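Local coordinates for putative leucoanthocyanidin reductase 1 (Vitis vinifera, PDB 3I6I), which probably catalyses the NADPH-dependent reduction of leucoanthocyanidins to catechin-type flavan-3-ols in flavonoid biosynthesis, using a Rossmann-type fold to bind the cofactor, at residues Ala27-Asp32 with Phe204-Val209; Ala101-Met106 with Glu148-Pro153. All coordinates share one frame; numbering follows the deposited sequence.

Contact 1 (Ala27-Asp32 with Phe204-Val209); sequences ATASLD and FTMKTV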
ATOM      1  N   ALA A  27      -5.663   7.114  -6.705  1.00  6.25           N
ATOM      2  CA  ALA A  27      -6.624   7.708  -7.658  1.00  2.04           C
ATOM      3  C   ALA A  27      -6.469   9.221  -7.795  1.00  3.16           C
ATOM      4  O   ALA A  27      -6.461   9.761  -8.909  1.00  3.47           O
ATOM      5  CB  ALA A  27      -8.099   7.316  -7.258  1.00  6.22           C
ATOM      6  N   THR A  28      -6.301   9.912  -6.667  1.00  2.00           N
ATOM      7  CA  THR A  28      -6.117  11.342  -6.664  1.00  3.72           C
ATOM      8  C   THR A  28      -4.853  11.705  -7.400  1.00  2.00           C
ATOM      9  O   THR A  28      -4.851  12.654  -8.168  1.00  4.74           O
ATOM     10  CB  THR A  28      -6.117  11.908  -5.205  1.00  6.61           C
ATOM     11  OG1 THR A  28      -7.407  11.670  -4.633  1.00  9.15           O
ATOM     12  CG2 THR A  28      -5.843  13.421  -5.179  1.00  9.87           C
ATOM     13  N   ALA A  29      -3.779  10.951  -7.156  1.00  2.84           N
ATOM     14  CA  ALA A  29      -2.489  11.162  -7.825  1.00  3.92           C
ATOM     15  C   ALA A  29      -2.605  10.961  -9.328  1.00  2.00           C
ATOM     16  O   ALA A  29      -2.089  11.742 -10.109  1.00  3.09           O
ATOM     17  CB  ALA A  29      -1.437  10.164  -7.263  1.00  3.07           C
ATOM     18  N   SER A  30      -3.292   9.900  -9.726  1.00  4.88           N
ATOM     19  CA  SER A  30      -3.544   9.645 -11.151  1.00  6.78           C
ATOM     20  C   SER A  30      -4.244  10.855 -11.815  1.00  4.77           C
ATOM     21  O   SER A  30      -3.814  11.345 -12.860  1.00  5.36           O
ATOM     22  CB  SER A  30      -4.321   8.345 -11.340  1.00  7.96           C
ATOM     23  OG  SER A  30      -4.390   7.996 -12.717  1.00  7.98           O
ATOM     24  N   LEU A  31      -5.289  11.382 -11.184  1.00  6.57           N
ATOM     25  CA  LEU A  31      -5.995  12.550 -11.726  1.00  7.23           C
ATOM     26  C   LEU A  31      -5.154  13.833 -11.719  1.00  7.25           C
ATOM     27  O   LEU A  31      -5.166  14.583 -12.685  1.00 10.22           O
ATOM     28  CB  LEU A  31      -7.312  12.742 -10.979  1.00 10.35           C
ATOM     29  CG  LEU A  31      -8.312  11.622 -11.299  1.00  7.38           C
ATOM     30  CD1 LEU A  31      -9.286  11.414 -10.145  1.00 12.03           C
ATOM     31  CD2 LEU A  31      -9.064  11.959 -12.596  1.00  7.45           C
ATOM     32  N   ASP A  32      -4.400  14.057 -10.641  1.00  7.45           N
ATOM     33  CA  ASP A  32      -3.471  15.189 -10.532  1.00  8.40           C
ATOM     34  C   ASP A  32      -2.313  15.126 -11.549  1.00  9.11           C
ATOM     35  O   ASP A  32      -1.754  16.175 -11.919  1.00  8.97           O
ATOM     36  CB  ASP A  32      -2.903  15.286  -9.109  1.00  9.52           C
ATOM     37  CG  ASP A  32      -3.940  15.759  -8.083  1.00 15.50           C
ATOM     38  OD1 ASP A  32      -5.080  16.086  -8.473  1.00 15.36           O
ATOM     39  OD2 ASP A  32      -3.612  15.796  -6.881  1.00 20.85           O
ATOM     40  N   PHE A 204       4.151   8.633  -6.210  1.00  5.78           N
ATOM     41  CA  PHE A 204       5.240   7.840  -6.746  1.00  3.69           C
ATOM     42  C   PHE A 204       4.733   6.559  -7.388  1.00  5.75           C
ATOM     43  O   PHE A 204       5.247   6.190  -8.409  1.00  5.78           O
ATOM     44  CB  PHE A 204       6.353   7.627  -5.733  1.00  5.98           C
ATOM     45  CG  PHE A 204       7.103   8.892  -5.429  1.00  6.31           C
ATOM     46  CD1 PHE A 204       7.953   9.441  -6.371  1.00  6.52           C
ATOM     47  CD2 PHE A 204       6.945   9.552  -4.219  1.00  8.75           C
ATOM     48  CE1 PHE A 204       8.625  10.610  -6.120  1.00  3.95           C
ATOM     49  CE2 PHE A 204       7.641  10.730  -3.956  1.00 10.63           C
ATOM     50  CZ  PHE A 204       8.473  11.264  -4.894  1.00  8.75           C
ATOM     51  N   THR A 205       3.678   5.945  -6.844  1.00  3.43           N
ATOM     52  CA  THR A 205       3.040   4.853  -7.548  1.00  4.13           C
ATOM     53  C   THR A 205       2.653   5.203  -8.986  1.00  6.36           C
ATOM     54  O   THR A 205       2.915   4.422  -9.938  1.00  5.11           O
ATOM     55  CB  THR A 205       1.797   4.347  -6.785  1.00  4.69           C
ATOM     56  OG1 THR A 205       2.200   3.732  -5.566  1.00  6.83           O
ATOM     57  CG2 THR A 205       0.984   3.314  -7.646  1.00  4.13           C
ATOM     58  N   MET A 206       2.007   6.351  -9.175  1.00  6.03           N
ATOM     59  CA  MET A 206       1.512   6.668 -10.483  1.00  4.75           C
ATOM     60  C   MET A 206       2.665   6.950 -11.446  1.00  3.65           C
ATOM     61  O   MET A 206       2.508   6.721 -12.639  1.00  5.33           O
ATOM     62  CB  MET A 206       0.438   7.770 -10.437  1.00  4.61           C
ATOM     63  CG  MET A 206      -0.882   7.243  -9.812  1.00 12.85           C
ATOM     64  SD  MET A 206      -1.444   5.599 -10.456  1.00  8.67           S
ATOM     65  CE  MET A 206      -1.553   5.978 -12.174  1.00  5.30           C
ATOM     66  N   LYS A 207       3.823   7.424 -10.969  1.00  5.16           N
ATOM     67  CA  LYS A 207       4.989   7.646 -11.855  0.50  4.66           C
ATOM     68  C   LYS A 207       5.502   6.339 -12.431  1.00  4.06           C
ATOM     69  O   LYS A 207       6.030   6.299 -13.549  1.00  5.98           O
ATOM     70  CB  LYS A 207       6.174   8.283 -11.093  0.50  6.94           C
ATOM     71  CG  LYS A 207       5.892   9.627 -10.463  0.50  2.00           C
ATOM     72  CD  LYS A 207       7.182  10.269  -9.932  0.50  2.00           C
ATOM     73  CE  LYS A 207       6.943  11.672  -9.381  0.50  5.90           C
ATOM     74  NZ  LYS A 207       6.694  12.720 -10.421  0.50  3.78           N
ATOM     75  N   THR A 208       5.365   5.262 -11.661  1.00  5.31           N
ATOM     76  CA  THR A 208       5.914   3.960 -12.051  1.00  5.03           C
ATOM     77  C   THR A 208       5.182   3.271 -13.199  1.00  6.39           C
ATOM     78  O   THR A 208       5.778   2.393 -13.847  1.00  5.63           O
ATOM     79  CB  THR A 208       5.976   2.949 -10.862  1.00  4.00           C
ATOM     80  OG1 THR A 208       4.660   2.414 -10.569  1.00  4.83           O
ATOM     81  CG2 THR A 208       6.696   3.555  -9.620  1.00  4.30           C
ATOM     82  N   VAL A 209       3.932   3.661 -13.483  1.00  4.25           N
ATOM     83  CA  VAL A 209       3.040   2.764 -14.271  1.00  4.95           C
ATOM     84  C   VAL A 209       3.487   2.614 -15.715  1.00  6.14           C
ATOM     85  O   VAL A 209       3.156   1.612 -16.388  1.00  6.09           O
ATOM     86  CB  VAL A 209       1.536   3.151 -14.219  1.00  3.46           C
ATOM     87  CG1 VAL A 209       0.995   3.026 -12.737  1.00  4.06           C
ATOM     88  CG2 VAL A 209       1.292   4.591 -14.791  1.00  3.64           C
TER
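With CG anti to its own carbonyl carbon (chi1 -71°) and the chain bent again at chi2 and chi3, M206 reaches across to helix 21-32 and folds over the backbone and side chain of S30. The serine contributes the complementary torsion, OG lying anti to its backbone N (chi1 -171°), which sets the hydroxyl beside the thioether methyl. The methionine's CG comes against the S30 backbone, 3.6 Å from N, and meets the methyl of A29 at a CG to CB distance of 3.9 Å. SD follows along the serine, 4.1 Å from S30 CB. The terminal CE then closes on the same side chain, lying 3.5 Å from S30 OG and 3.7 Å from S30 CB.

Two small residues in sequence, A29 and S30, illustrate how close helices can come when one side offers little bulk: the CA atoms of S30 and M206 are 5.9 Å apart. With an alanine at M206, a gap would probably open beside A29 and S30, with nothing from this position covering the serine's backbone N and hydroxyl.

The contact joins helix 21-32, whose first residues F21 and I22 bind the cofactor in this Rossmann-type fold, to helix 198-208, far along the chain. The M206 side chain stays about 13 Å from the bound NADPH. Behind it, T205, T208 and V209 pack on L116 of strand 114-116. No hydrogen bond crosses between 27-32 and 204-209: CE, a methyl, can offer only van der Waals contact, and T37 OG1 meets the polar need of the buried S30 hydroxyl.

Contact 2 (Ala101-Met106 with Glu148-Pro153); sequences ALVKAM and EESGIP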
ATOM      1  N   ALA A 101      -9.840 -13.530 -10.970  1.00  6.51           N
ATOM      2  CA  ALA A 101     -10.682 -13.297 -12.175  1.00  6.68           C
ATOM      3  C   ALA A 101     -10.210 -12.089 -12.982  1.00  3.79           C
ATOM      4  O   ALA A 101     -10.231 -12.106 -14.211  1.00  3.87           O
ATOM      5  CB  ALA A 101     -12.161 -13.135 -11.802  1.00  8.20           C
ATOM      6  N   LEU A 102      -9.774 -11.031 -12.302  1.00  5.23           N
ATOM      7  CA  LEU A 102      -9.226  -9.870 -12.992  1.00  5.57           C
ATOM      8  C   LEU A 102      -7.990 -10.198 -13.823  1.00  5.00           C
ATOM      9  O   LEU A 102      -7.862  -9.706 -14.956  1.00  5.21           O
ATOM     10  CB  LEU A 102      -8.874  -8.742 -12.005  1.00  5.42           C
ATOM     11  CG  LEU A 102      -8.330  -7.434 -12.557  1.00  7.68           C
ATOM     12  CD1 LEU A 102      -9.232  -6.778 -13.590  1.00 13.29           C
ATOM     13  CD2 LEU A 102      -7.988  -6.451 -11.371  1.00  6.13           C
ATOM     14  N   VAL A 103      -7.082 -10.995 -13.261  1.00  5.31           N
ATOM     15  CA  VAL A 103      -5.884 -11.457 -13.982  1.00  5.43           C
ATOM     16  C   VAL A 103      -6.303 -12.294 -15.194  1.00  5.46           C
ATOM     17  O   VAL A 103      -5.827 -12.064 -16.298  1.00  5.71           O
ATOM     18  CB  VAL A 103      -4.896 -12.217 -13.054  1.00  4.42           C
ATOM     19  CG1 VAL A 103      -3.720 -12.839 -13.858  1.00  7.07           C
ATOM     20  CG2 VAL A 103      -4.368 -11.296 -11.930  1.00  3.90           C
ATOM     21  N   LYS A 104      -7.223 -13.251 -15.022  1.00  3.86           N
ATOM     22  CA  LYS A 104      -7.695 -14.045 -16.171  0.50  5.52           C
ATOM     23  C   LYS A 104      -8.302 -13.144 -17.264  1.00  4.91           C
ATOM     24  O   LYS A 104      -8.118 -13.380 -18.475  1.00  4.66           O
ATOM     25  CB  LYS A 104      -8.680 -15.118 -15.701  0.50  7.10           C
ATOM     26  CG  LYS A 104      -8.028 -16.185 -14.808  0.50 10.98           C
ATOM     27  CD  LYS A 104      -8.839 -17.481 -14.760  0.50 16.96           C
ATOM     28  CE  LYS A 104      -8.702 -18.324 -16.052  0.50 20.17           C
ATOM     29  NZ  LYS A 104      -7.261 -18.612 -16.484  1.00 16.31           N
ATOM     30  N   ALA A 105      -9.008 -12.093 -16.848  1.00  2.55           N
ATOM     31  CA  ALA A 105      -9.637 -11.141 -17.768  1.00  5.70           C
ATOM     32  C   ALA A 105      -8.592 -10.354 -18.540  1.00  4.85           C
ATOM     33  O   ALA A 105      -8.696 -10.205 -19.782  1.00  2.76           O
ATOM     34  CB  ALA A 105     -10.595 -10.208 -17.032  1.00  2.53           C
ATOM     35  N   MET A 106      -7.574  -9.881 -17.833  1.00  4.11           N
ATOM     36  CA  MET A 106      -6.473  -9.178 -18.492  1.00  5.04           C
ATOM     37  C   MET A 106      -5.732 -10.078 -19.473  1.00  4.86           C
ATOM     38  O   MET A 106      -5.350  -9.640 -20.569  1.00  6.10           O
ATOM     39  CB  MET A 106      -5.502  -8.596 -17.475  1.00  3.75           C
ATOM     40  CG  MET A 106      -6.075  -7.433 -16.733  1.00  4.01           C
ATOM     41  SD  MET A 106      -4.966  -6.652 -15.530  1.00  7.68           S
ATOM     42  CE  MET A 106      -4.658  -7.988 -14.401  1.00  9.32           C
ATOM     43  N   GLU A 148       2.529 -13.499 -13.395  1.00  5.07           N
ATOM     44  CA  GLU A 148       3.774 -13.780 -14.166  1.00  5.62           C
ATOM     45  C   GLU A 148       3.571 -14.912 -15.170  1.00  6.74           C
ATOM     46  O   GLU A 148       4.042 -14.854 -16.330  1.00  7.65           O
ATOM     47  CB  GLU A 148       4.932 -14.048 -13.223  1.00  5.15           C
ATOM     48  CG  GLU A 148       5.209 -12.788 -12.381  1.00  7.72           C
ATOM     49  CD  GLU A 148       6.381 -12.877 -11.410  1.00 16.66           C
ATOM     50  OE1 GLU A 148       7.398 -13.454 -11.801  1.00 24.75           O
ATOM     51  OE2 GLU A 148       6.288 -12.345 -10.252  1.00 12.21           O
ATOM     52  N   GLU A 149       2.868 -15.959 -14.770  1.00  2.00           N
ATOM     53  CA  GLU A 149       2.640 -17.049 -15.669  1.00  5.04           C
ATOM     54  C   GLU A 149       1.660 -16.677 -16.764  1.00  4.32           C
ATOM     55  O   GLU A 149       1.686 -17.273 -17.828  1.00  4.41           O
ATOM     56  CB  GLU A 149       2.194 -18.311 -14.921  1.00  6.44           C
ATOM     57  CG  GLU A 149       3.304 -18.851 -13.997  1.00  9.93           C
ATOM     58  CD  GLU A 149       2.956 -20.189 -13.279  1.00 15.80           C
ATOM     59  OE1 GLU A 149       1.780 -20.637 -13.288  1.00 10.10           O
ATOM     60  OE2 GLU A 149       3.894 -20.790 -12.714  1.00 10.86           O
ATOM     61  N   SER A 150       0.827 -15.660 -16.538  1.00  3.48           N
ATOM     62  CA  SER A 150      -0.085 -15.176 -17.552  1.00  7.78           C
ATOM     63  C   SER A 150       0.567 -14.227 -18.565  1.00  6.63           C
ATOM     64  O   SER A 150      -0.070 -13.787 -19.522  1.00  8.49           O
ATOM     65  CB  SER A 150      -1.304 -14.525 -16.875  1.00  8.64           C
ATOM     66  OG  SER A 150      -1.992 -15.546 -16.123  1.00  6.70           O
ATOM     67  N   GLY A 151       1.833 -13.878 -18.320  1.00  7.32           N
ATOM     68  CA  GLY A 151       2.558 -12.952 -19.184  1.00  7.16           C
ATOM     69  C   GLY A 151       2.084 -11.501 -19.139  1.00  8.20           C
ATOM     70  O   GLY A 151       2.299 -10.743 -20.069  1.00  8.48           O
ATOM     71  N   ILE A 152       1.448 -11.093 -18.051  1.00  7.31           N
ATOM     72  CA  ILE A 152       0.974  -9.724 -17.886  0.50  4.98           C
ATOM     73  C   ILE A 152       2.139  -8.850 -17.399  1.00  6.62           C
ATOM     74  O   ILE A 152       2.737  -9.179 -16.384  1.00  6.71           O
ATOM     75  CB  ILE A 152      -0.145  -9.660 -16.815  0.50  7.16           C
ATOM     76  CG1 ILE A 152      -1.336 -10.551 -17.196  0.50 12.75           C
ATOM     77  CG2 ILE A 152      -0.585  -8.223 -16.594  0.50  5.02           C
ATOM     78  CD1 ILE A 152      -1.930 -10.246 -18.540  0.50 10.00           C
ATOM     79  N   PRO A 153       2.460  -7.728 -18.094  1.00  4.46           N
ATOM     80  CA  PRO A 153       3.564  -6.919 -17.566  1.00  4.14           C
ATOM     81  C   PRO A 153       3.146  -6.323 -16.224  1.00  7.16           C
ATOM     82  O   PRO A 153       2.007  -5.873 -16.097  1.00  6.47           O
ATOM     83  CB  PRO A 153       3.700  -5.787 -18.548  1.00  4.64           C
ATOM     84  CG  PRO A 153       2.916  -6.177 -19.737  1.00 13.30           C
ATOM     85  CD  PRO A 153       1.914  -7.167 -19.353  1.00  5.89           C
TER
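Apolar contact between M106 and I152 supplies the larger share of this interface. The isoleucine puts its CD1 methyl against the flank of helix 99-109, touching both side chain and main chain of the methionine: CD1 of I152 is 4.1 Å from M106 CB, 3.9 Å from M106 C and 4.0 Å from M106 O. With CG1 beside the backbone N (chi1 -59°), the ethyl branch is the one that faces the helix. I152 has two deposited conformers, so this fit describes one of them. The thioether of M106 runs past the meeting point, and the methionine engages I152 through its base.

A mixed contact lies one helical turn earlier. V103 lays its CG1 methyl beside the hydroxyl of S150, 3.9 Å from OG. Since CG1 is a methyl, this is van der Waals contact; the hydroxyl's polar partner is the carbonyl of L146, four residues back.

No hydrogen bond crosses between the segments, but one within the second shapes its turn. Helix 133-149 terminates in a Schellman motif: G151 takes positive phi (70°), and its N returns a 3.1 Å bond to E148 O. The reversal carries the chain away from the helix and brings I152 round to M106, while S150 faces V103 just before the glycine.

The same contact is a worked case of helix, turn and strand meeting over one aromatic residue. Helix 99-109 and the end of helix 133-149 come together beside strand 114-116 of the parallel Rossmann-type sheet. V103, M106 and I152 all touch F115 of that strand, P153 is joined to F115 by backbone hydrogen bonds, V103 also packs on L146 and V147 of helix 133-149, and M106 reaches L79 of helix 72-81.

Both contacts are largely buried, but contact 1 lies deeper, its centre about 13 Å from that of the chain against about 20 Å for contact 2, where the exposed turn at G151 lies close to the surface. They share no helix, yet strand 114-116 backs both: residues 204-209 pack on L116, whereas contact 2 gathers on its neighbour F115, consistent with opposite faces of a Rossmann sheet. Contact 1 pairs helix with helix through one bent methionine on small residues; contact 2 pairs a helix with a helix end and its following turn, through I152 on M106 and V103 on S150. Neither uses a cross-segment hydrogen bond, and each serine hydroxyl finds its polar partner outside its contact.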